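Side-chain contacts in hypothetical protein (Staphylococcus aureus subsp. aureus, PDB 2IL5), which is of unknown function but belongs to the Activator of Hsp90 ATPase homolog 1-like family, whose Bet v 1-like relatives commonly bind hydrophobic ligands: residues A[133-136]-A[137-140]; A[142-145]-A[146-150]. All coordinates share one frame; numbering follows the deposited sequence.

How the contacts relate
Both contacts use the long C-terminal helix 136-166, which packs against the seven-stranded antiparallel sheet of this Bet v 1-like fold. Contact 1 comes first, at the helix start together with the loop after strand 118-128; contact 2, within the helix, follows after a single intervening residue, its centre more than two turns further along. Their centres are about 14 Å apart, on the same side of the chain's centre, and they meet directly where Phe134 CE2 packs at 3.8 Å from Lys142 CD. The first caps the start of the helix with a capping box, whereas the second combines a surface ion pair with residues that hold the helix to strands 12-22 and 118-128.

Contact 1. Residues A[133-136]-A[137-140]; sequences RFTN and LEYK
Glu138 OE1 is gripped by two donors. One is the backbone N of Thr135, at 2.9 Å from OE1 and nearly straight (172° at the hydrogen). The other is a water that lies 3.0 Å from Glu138 OE1 and also donates to Arg133 O. The Thr135 N-H meets OE1 on the anti side of the carboxylate, somewhat out of its plane. The exchange is reciprocal, for Glu138 N donates to Thr135 OG1 at 3.0 Å. Threonine suits this N-cap because chi1 of 64° tucks OG1 between its own backbone N and carbonyl carbon, where the hydroxyl oxygen can accept from an amide of the first turn that has no preceding helical carbonyl. Glutamate suits the third place after the cap: CG lies beside its backbone N and the chain then runs out extended, bringing the carboxylate back across the hydroxyl to the Thr135 amide. Its negative charge at the amino end of the helix is probably favourable to the helix dipole. Regular helical bonding begins at once, with Tyr139 N bonded to Thr135 O and Lys140 N to Asn136 O, both at 3.1 Å.

Phe134, just before the cap, lays one face of its ring over the aliphatic part of the same glutamate. Glu138 CB sits 3.9 Å from the centroid of the Phe134 ring, 12° off the normal, a CH-pi contact, and the ring and carboxylate planes are turned obliquely to each other. Tyr139 CD1 meets the edge of the Phe134 ring, in its plane, 4.0 Å from Phe134 CD2. Tyr139 then points its hydroxyl off to Val128 O and Glu12 N, tying the first turn to the ends of strands 118-128 and 12-22. Together, Thr135 and Glu138 make a classic capping box at the start of helix 136-166.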
loop_
_atom_site.group_PDB
_atom_site.type_symbol
_atom_site.label_atom_id
_atom_site.label_comp_id
_atom_site.label_asym_id
_atom_site.label_seq_id
_atom_site.Cartn_x
_atom_site.Cartn_y
_atom_site.Cartn_z
ATOM N N ARG A 133 -19.333 4.766 23.122
ATOM C CA ARG A 133 -20.040 6.011 23.470
ATOM C C ARG A 133 -19.712 7.199 22.552
ATOM O O ARG A 133 -19.970 8.366 22.888
ATOM C CB ARG A 133 -19.847 6.356 24.958
ATOM C CG ARG A 133 -20.263 5.208 25.927
ATOM C CD ARG A 133 -19.749 5.433 27.358
ATOM N NE ARG A 133 -19.247 6.792 27.406
ATOM C CZ ARG A 133 -17.984 7.186 27.511
ATOM N NH1 ARG A 133 -16.964 6.350 27.682
ATOM N NH2 ARG A 133 -17.772 8.481 27.427
ATOM N N PHE A 134 -19.137 6.891 21.392
ATOM C CA PHE A 134 -18.772 7.894 20.395
ATOM C C PHE A 134 -20.027 8.544 19.804
ATOM O O PHE A 134 -20.961 7.854 19.356
ATOM C CB PHE A 134 -17.954 7.243 19.252
ATOM C CG PHE A 134 -16.487 7.656 19.199
ATOM C CD1 PHE A 134 -15.842 8.171 20.312
ATOM C CD2 PHE A 134 -15.747 7.458 18.031
ATOM C CE1 PHE A 134 -14.511 8.518 20.254
ATOM C CE2 PHE A 134 -14.386 7.794 17.967
ATOM C CZ PHE A 134 -13.777 8.335 19.062
ATOM N N THR A 135 -20.040 9.872 19.797
ATOM C CA THR A 135 -21.095 10.603 19.117
ATOM C C THR A 135 -20.877 10.488 17.629
ATOM O O THR A 135 -19.814 10.069 17.207
ATOM C CB THR A 135 -21.106 12.078 19.485
ATOM O OG1 THR A 135 -19.881 12.662 19.023
ATOM C CG2 THR A 135 -21.329 12.305 21.053
ATOM N N ASN A 136 -21.895 10.840 16.841
ATOM C CA ASN A 136 -21.799 10.783 15.393
ATOM C C ASN A 136 -20.642 11.650 14.920
ATOM O O ASN A 136 -19.911 11.287 14.013
ATOM C CB ASN A 136 -23.093 11.245 14.736
ATOM C CG ASN A 136 -24.201 10.215 14.798
ATOM O OD1 ASN A 136 -25.338 10.497 14.402
ATOM N ND2 ASN A 136 -23.881 9.005 15.224
ATOM N N LEU A 137 -20.459 12.779 15.584
ATOM C CA LEU A 137 -19.424 13.733 15.231
ATOM C C LEU A 137 -18.048 13.210 15.561
ATOM O O LEU A 137 -17.125 13.315 14.758
ATOM C CB LEU A 137 -19.683 15.061 15.965
ATOM C CG LEU A 137 -18.875 16.250 15.449
ATOM C CD1 LEU A 137 -19.126 16.488 13.952
ATOM C CD2 LEU A 137 -19.161 17.509 16.279
ATOM N N GLU A 138 -17.894 12.653 16.745
ATOM C CA GLU A 138 -16.617 12.087 17.148
ATOM C C GLU A 138 -16.143 10.987 16.213
ATOM O O GLU A 138 -14.964 10.927 15.913
ATOM C CB GLU A 138 -16.656 11.572 18.597
ATOM C CG GLU A 138 -16.824 12.660 19.612
ATOM C CD GLU A 138 -17.131 12.131 20.988
ATOM O OE1 GLU A 138 -17.820 11.115 21.111
ATOM O OE2 GLU A 138 -16.699 12.753 21.965
ATOM N N TYR A 139 -17.054 10.128 15.777
ATOM C CA TYR A 139 -16.752 9.043 14.844
ATOM C C TYR A 139 -16.340 9.549 13.459
ATOM O O TYR A 139 -15.385 9.065 12.831
ATOM C CB TYR A 139 -17.967 8.129 14.691
ATOM C CG TYR A 139 -17.570 6.860 13.998
ATOM C CD1 TYR A 139 -16.341 6.246 14.302
ATOM C CD2 TYR A 139 -18.359 6.301 12.990
ATOM C CE1 TYR A 139 -15.928 5.125 13.654
ATOM C CE2 TYR A 139 -17.951 5.151 12.344
ATOM C CZ TYR A 139 -16.726 4.575 12.694
ATOM O OH TYR A 139 -16.322 3.407 12.108
ATOM N N LYS A 140 -17.091 10.529 12.985
ATOM C CA LYS A 140 -16.800 11.182 11.763
ATOM C C LYS A 140 -15.428 11.872 11.795
ATOM O O LYS A 140 -14.682 11.769 10.831
ATOM C CB LYS A 140 -17.951 12.104 11.389
ATOM C CG LYS A 140 -17.568 13.352 10.593
ATOM C CD LYS A 140 -18.740 13.815 9.679
ATOM C CE LYS A 140 -18.336 15.073 8.899
ATOM N NZ LYS A 140 -19.045 15.214 7.600
HETATM O O HOH W 1 -17.717 9.940 23.834
#

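Contact 2. Residues A[142-145]-A[146-150]; sequences KKKE and YHDAM
A salt bridge between residues four apart, i to i+4 along an alpha helix, joins Lys144 to Asp148 on the exposed side of helix 136-166. Lys144 NZ donates to Asp148 OD1 at 3.1 Å, arriving on the syn side of the carboxylate and 16° out of its plane. The lysine reaches there by curling: CG stands opposite the backbone N (chi1 174°), but bends at each of the later torsions swing the ammonium group forward along the helix, leaving CE 3.4 Å from Asp148 OD1. A long flexible chain is well suited to such a reach, and a short aspartate to receiving it close to the backbone.

The same oxygen takes a second donor. His147 ND1 gives its hydrogen to Asp148 OD1 at 3.3 Å along a nearly straight path (174°), with OD1 in the plane of the imidazole and on the anti side of its carboxylate. This His-carboxylate bond probably restrains the rotation of the ring. His147 ND1 is 4.0 Å from Lys144 NZ; the carboxylate that both groups share probably eases having the lysine's charge so near the imidazole. Beneath the side chains the helix is regular: His147 N bonds to Lys143 O at 2.9 Å, and the amides of Tyr146, Asp148 and Ala149 find the carbonyls of Lys142, Lys144 and Glu145.

On another side of the helix, CG of Met150, present as selenomethionine, lies over one face of the Tyr146 ring, offset toward its rim. The Tyr146 hydroxyl bonds to Ser126 and Tyr124, while Lys143 pairs with Glu12, and Lys142 NZ hydrogen-bonds to Glu129 O and forms a salt bridge with Glu131. Through Tyr146, Lys143 and Met150 the helix rests on strands 12-22 and 118-128, neighbours in the antiparallel sheet.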
loop_
_atom_site.group_PDB
_atom_site.type_symbol
_atom_site.label_atom_id
_atom_site.label_comp_id
_atom_site.label_asym_id
_atom_site.label_seq_id
_atom_site.Cartn_x
_atom_site.Cartn_y
_atom_site.Cartn_z
ATOM N N LYS A 142 -12.830 10.948 13.787
ATOM C CA LYS A 142 -11.848 9.860 13.797
ATOM C C LYS A 142 -11.606 9.257 12.377
ATOM O O LYS A 142 -10.488 8.915 12.057
ATOM C CB LYS A 142 -12.277 8.726 14.734
ATOM C CG LYS A 142 -11.229 7.608 14.827
ATOM C CD LYS A 142 -11.605 6.465 15.736
ATOM C CE LYS A 142 -10.502 5.368 15.763
ATOM N NZ LYS A 142 -11.022 4.174 16.444
ATOM N N LYS A 143 -12.647 9.120 11.555
ATOM C CA LYS A 143 -12.489 8.640 10.168
ATOM C C LYS A 143 -11.794 9.646 9.255
ATOM O O LYS A 143 -11.029 9.251 8.409
ATOM C CB LYS A 143 -13.813 8.247 9.549
ATOM C CG LYS A 143 -14.512 7.141 10.334
ATOM C CD LYS A 143 -15.992 7.194 10.013
ATOM C CE LYS A 143 -16.186 6.837 8.594
ATOM N NZ LYS A 143 -17.474 7.432 8.163
ATOM N N LYS A 144 -12.081 10.933 9.438
ATOM C CA LYS A 144 -11.391 11.976 8.732
ATOM C C LYS A 144 -9.874 12.025 9.048
ATOM O O LYS A 144 -9.070 12.120 8.134
ATOM C CB LYS A 144 -12.081 13.321 8.988
ATOM C CG LYS A 144 -11.366 14.532 8.415
ATOM C CD LYS A 144 -11.807 14.888 6.989
ATOM C CE LYS A 144 -11.118 14.003 5.904
ATOM N NZ LYS A 144 -10.687 14.774 4.676
ATOM N N GLU A 145 -9.513 11.946 10.325
ATOM C CA GLU A 145 -8.116 11.897 10.794
ATOM C C GLU A 145 -7.408 10.673 10.230
ATOM O O GLU A 145 -6.257 10.743 9.812
ATOM C CB GLU A 145 -8.050 11.815 12.336
ATOM C CG GLU A 145 -7.841 13.098 13.079
ATOM C CD GLU A 145 -8.676 13.212 14.378
ATOM O OE1 GLU A 145 -8.834 12.212 15.141
ATOM O OE2 GLU A 145 -9.192 14.330 14.618
ATOM N N TYR A 146 -8.086 9.541 10.313
ATOM C CA TYR A 146 -7.587 8.277 9.764
ATOM C C TYR A 146 -7.366 8.332 8.221
ATOM O O TYR A 146 -6.305 7.949 7.739
ATOM C CB TYR A 146 -8.492 7.083 10.187
ATOM C CG TYR A 146 -7.932 5.781 9.729
ATOM C CD1 TYR A 146 -6.797 5.234 10.339
ATOM C CD2 TYR A 146 -8.488 5.114 8.641
ATOM C CE1 TYR A 146 -6.254 4.036 9.880
ATOM C CE2 TYR A 146 -7.946 3.927 8.162
ATOM C CZ TYR A 146 -6.840 3.386 8.780
ATOM O OH TYR A 146 -6.328 2.185 8.310
ATOM N N HIS A 147 -8.339 8.849 7.483
ATOM C CA HIS A 147 -8.243 9.098 6.067
ATOM C C HIS A 147 -7.054 9.979 5.697
ATOM O O HIS A 147 -6.327 9.660 4.758
ATOM C CB HIS A 147 -9.519 9.765 5.545
ATOM C CG HIS A 147 -9.469 10.106 4.079
ATOM N ND1 HIS A 147 -8.968 11.304 3.614
ATOM C CD2 HIS A 147 -9.856 9.412 2.979
ATOM C CE1 HIS A 147 -9.043 11.332 2.292
ATOM N NE2 HIS A 147 -9.577 10.199 1.880
ATOM N N ASP A 148 -6.888 11.109 6.393
ATOM C CA ASP A 148 -5.807 12.040 6.091
ATOM C C ASP A 148 -4.422 11.457 6.408
ATOM O O ASP A 148 -3.450 11.758 5.706
ATOM C CB ASP A 148 -5.999 13.380 6.840
ATOM C CG ASP A 148 -7.225 14.156 6.371
ATOM O OD1 ASP A 148 -7.806 13.846 5.295
ATOM O OD2 ASP A 148 -7.601 15.108 7.072
ATOM N N ALA A 149 -4.340 10.665 7.470
ATOM C CA ALA A 149 -3.140 9.935 7.838
ATOM C C ALA A 149 -2.740 8.900 6.771
ATOM O O ALA A 149 -1.548 8.742 6.450
ATOM C CB ALA A 149 -3.327 9.231 9.222
HETATM N N MSE A 150 -3.726 8.161 6.281
HETATM C CA MSE A 150 -3.526 7.204 5.173
HETATM C C MSE A 150 -3.171 7.846 3.840
HETATM O O MSE A 150 -2.306 7.354 3.162
HETATM C CB MSE A 150 -4.734 6.271 5.028
HETATM C CG MSE A 150 -4.973 5.481 6.299
HETATM SE SE MSE A 150 -3.525 4.268 6.863
HETATM C CE MSE A 150 -2.863 5.178 8.467
#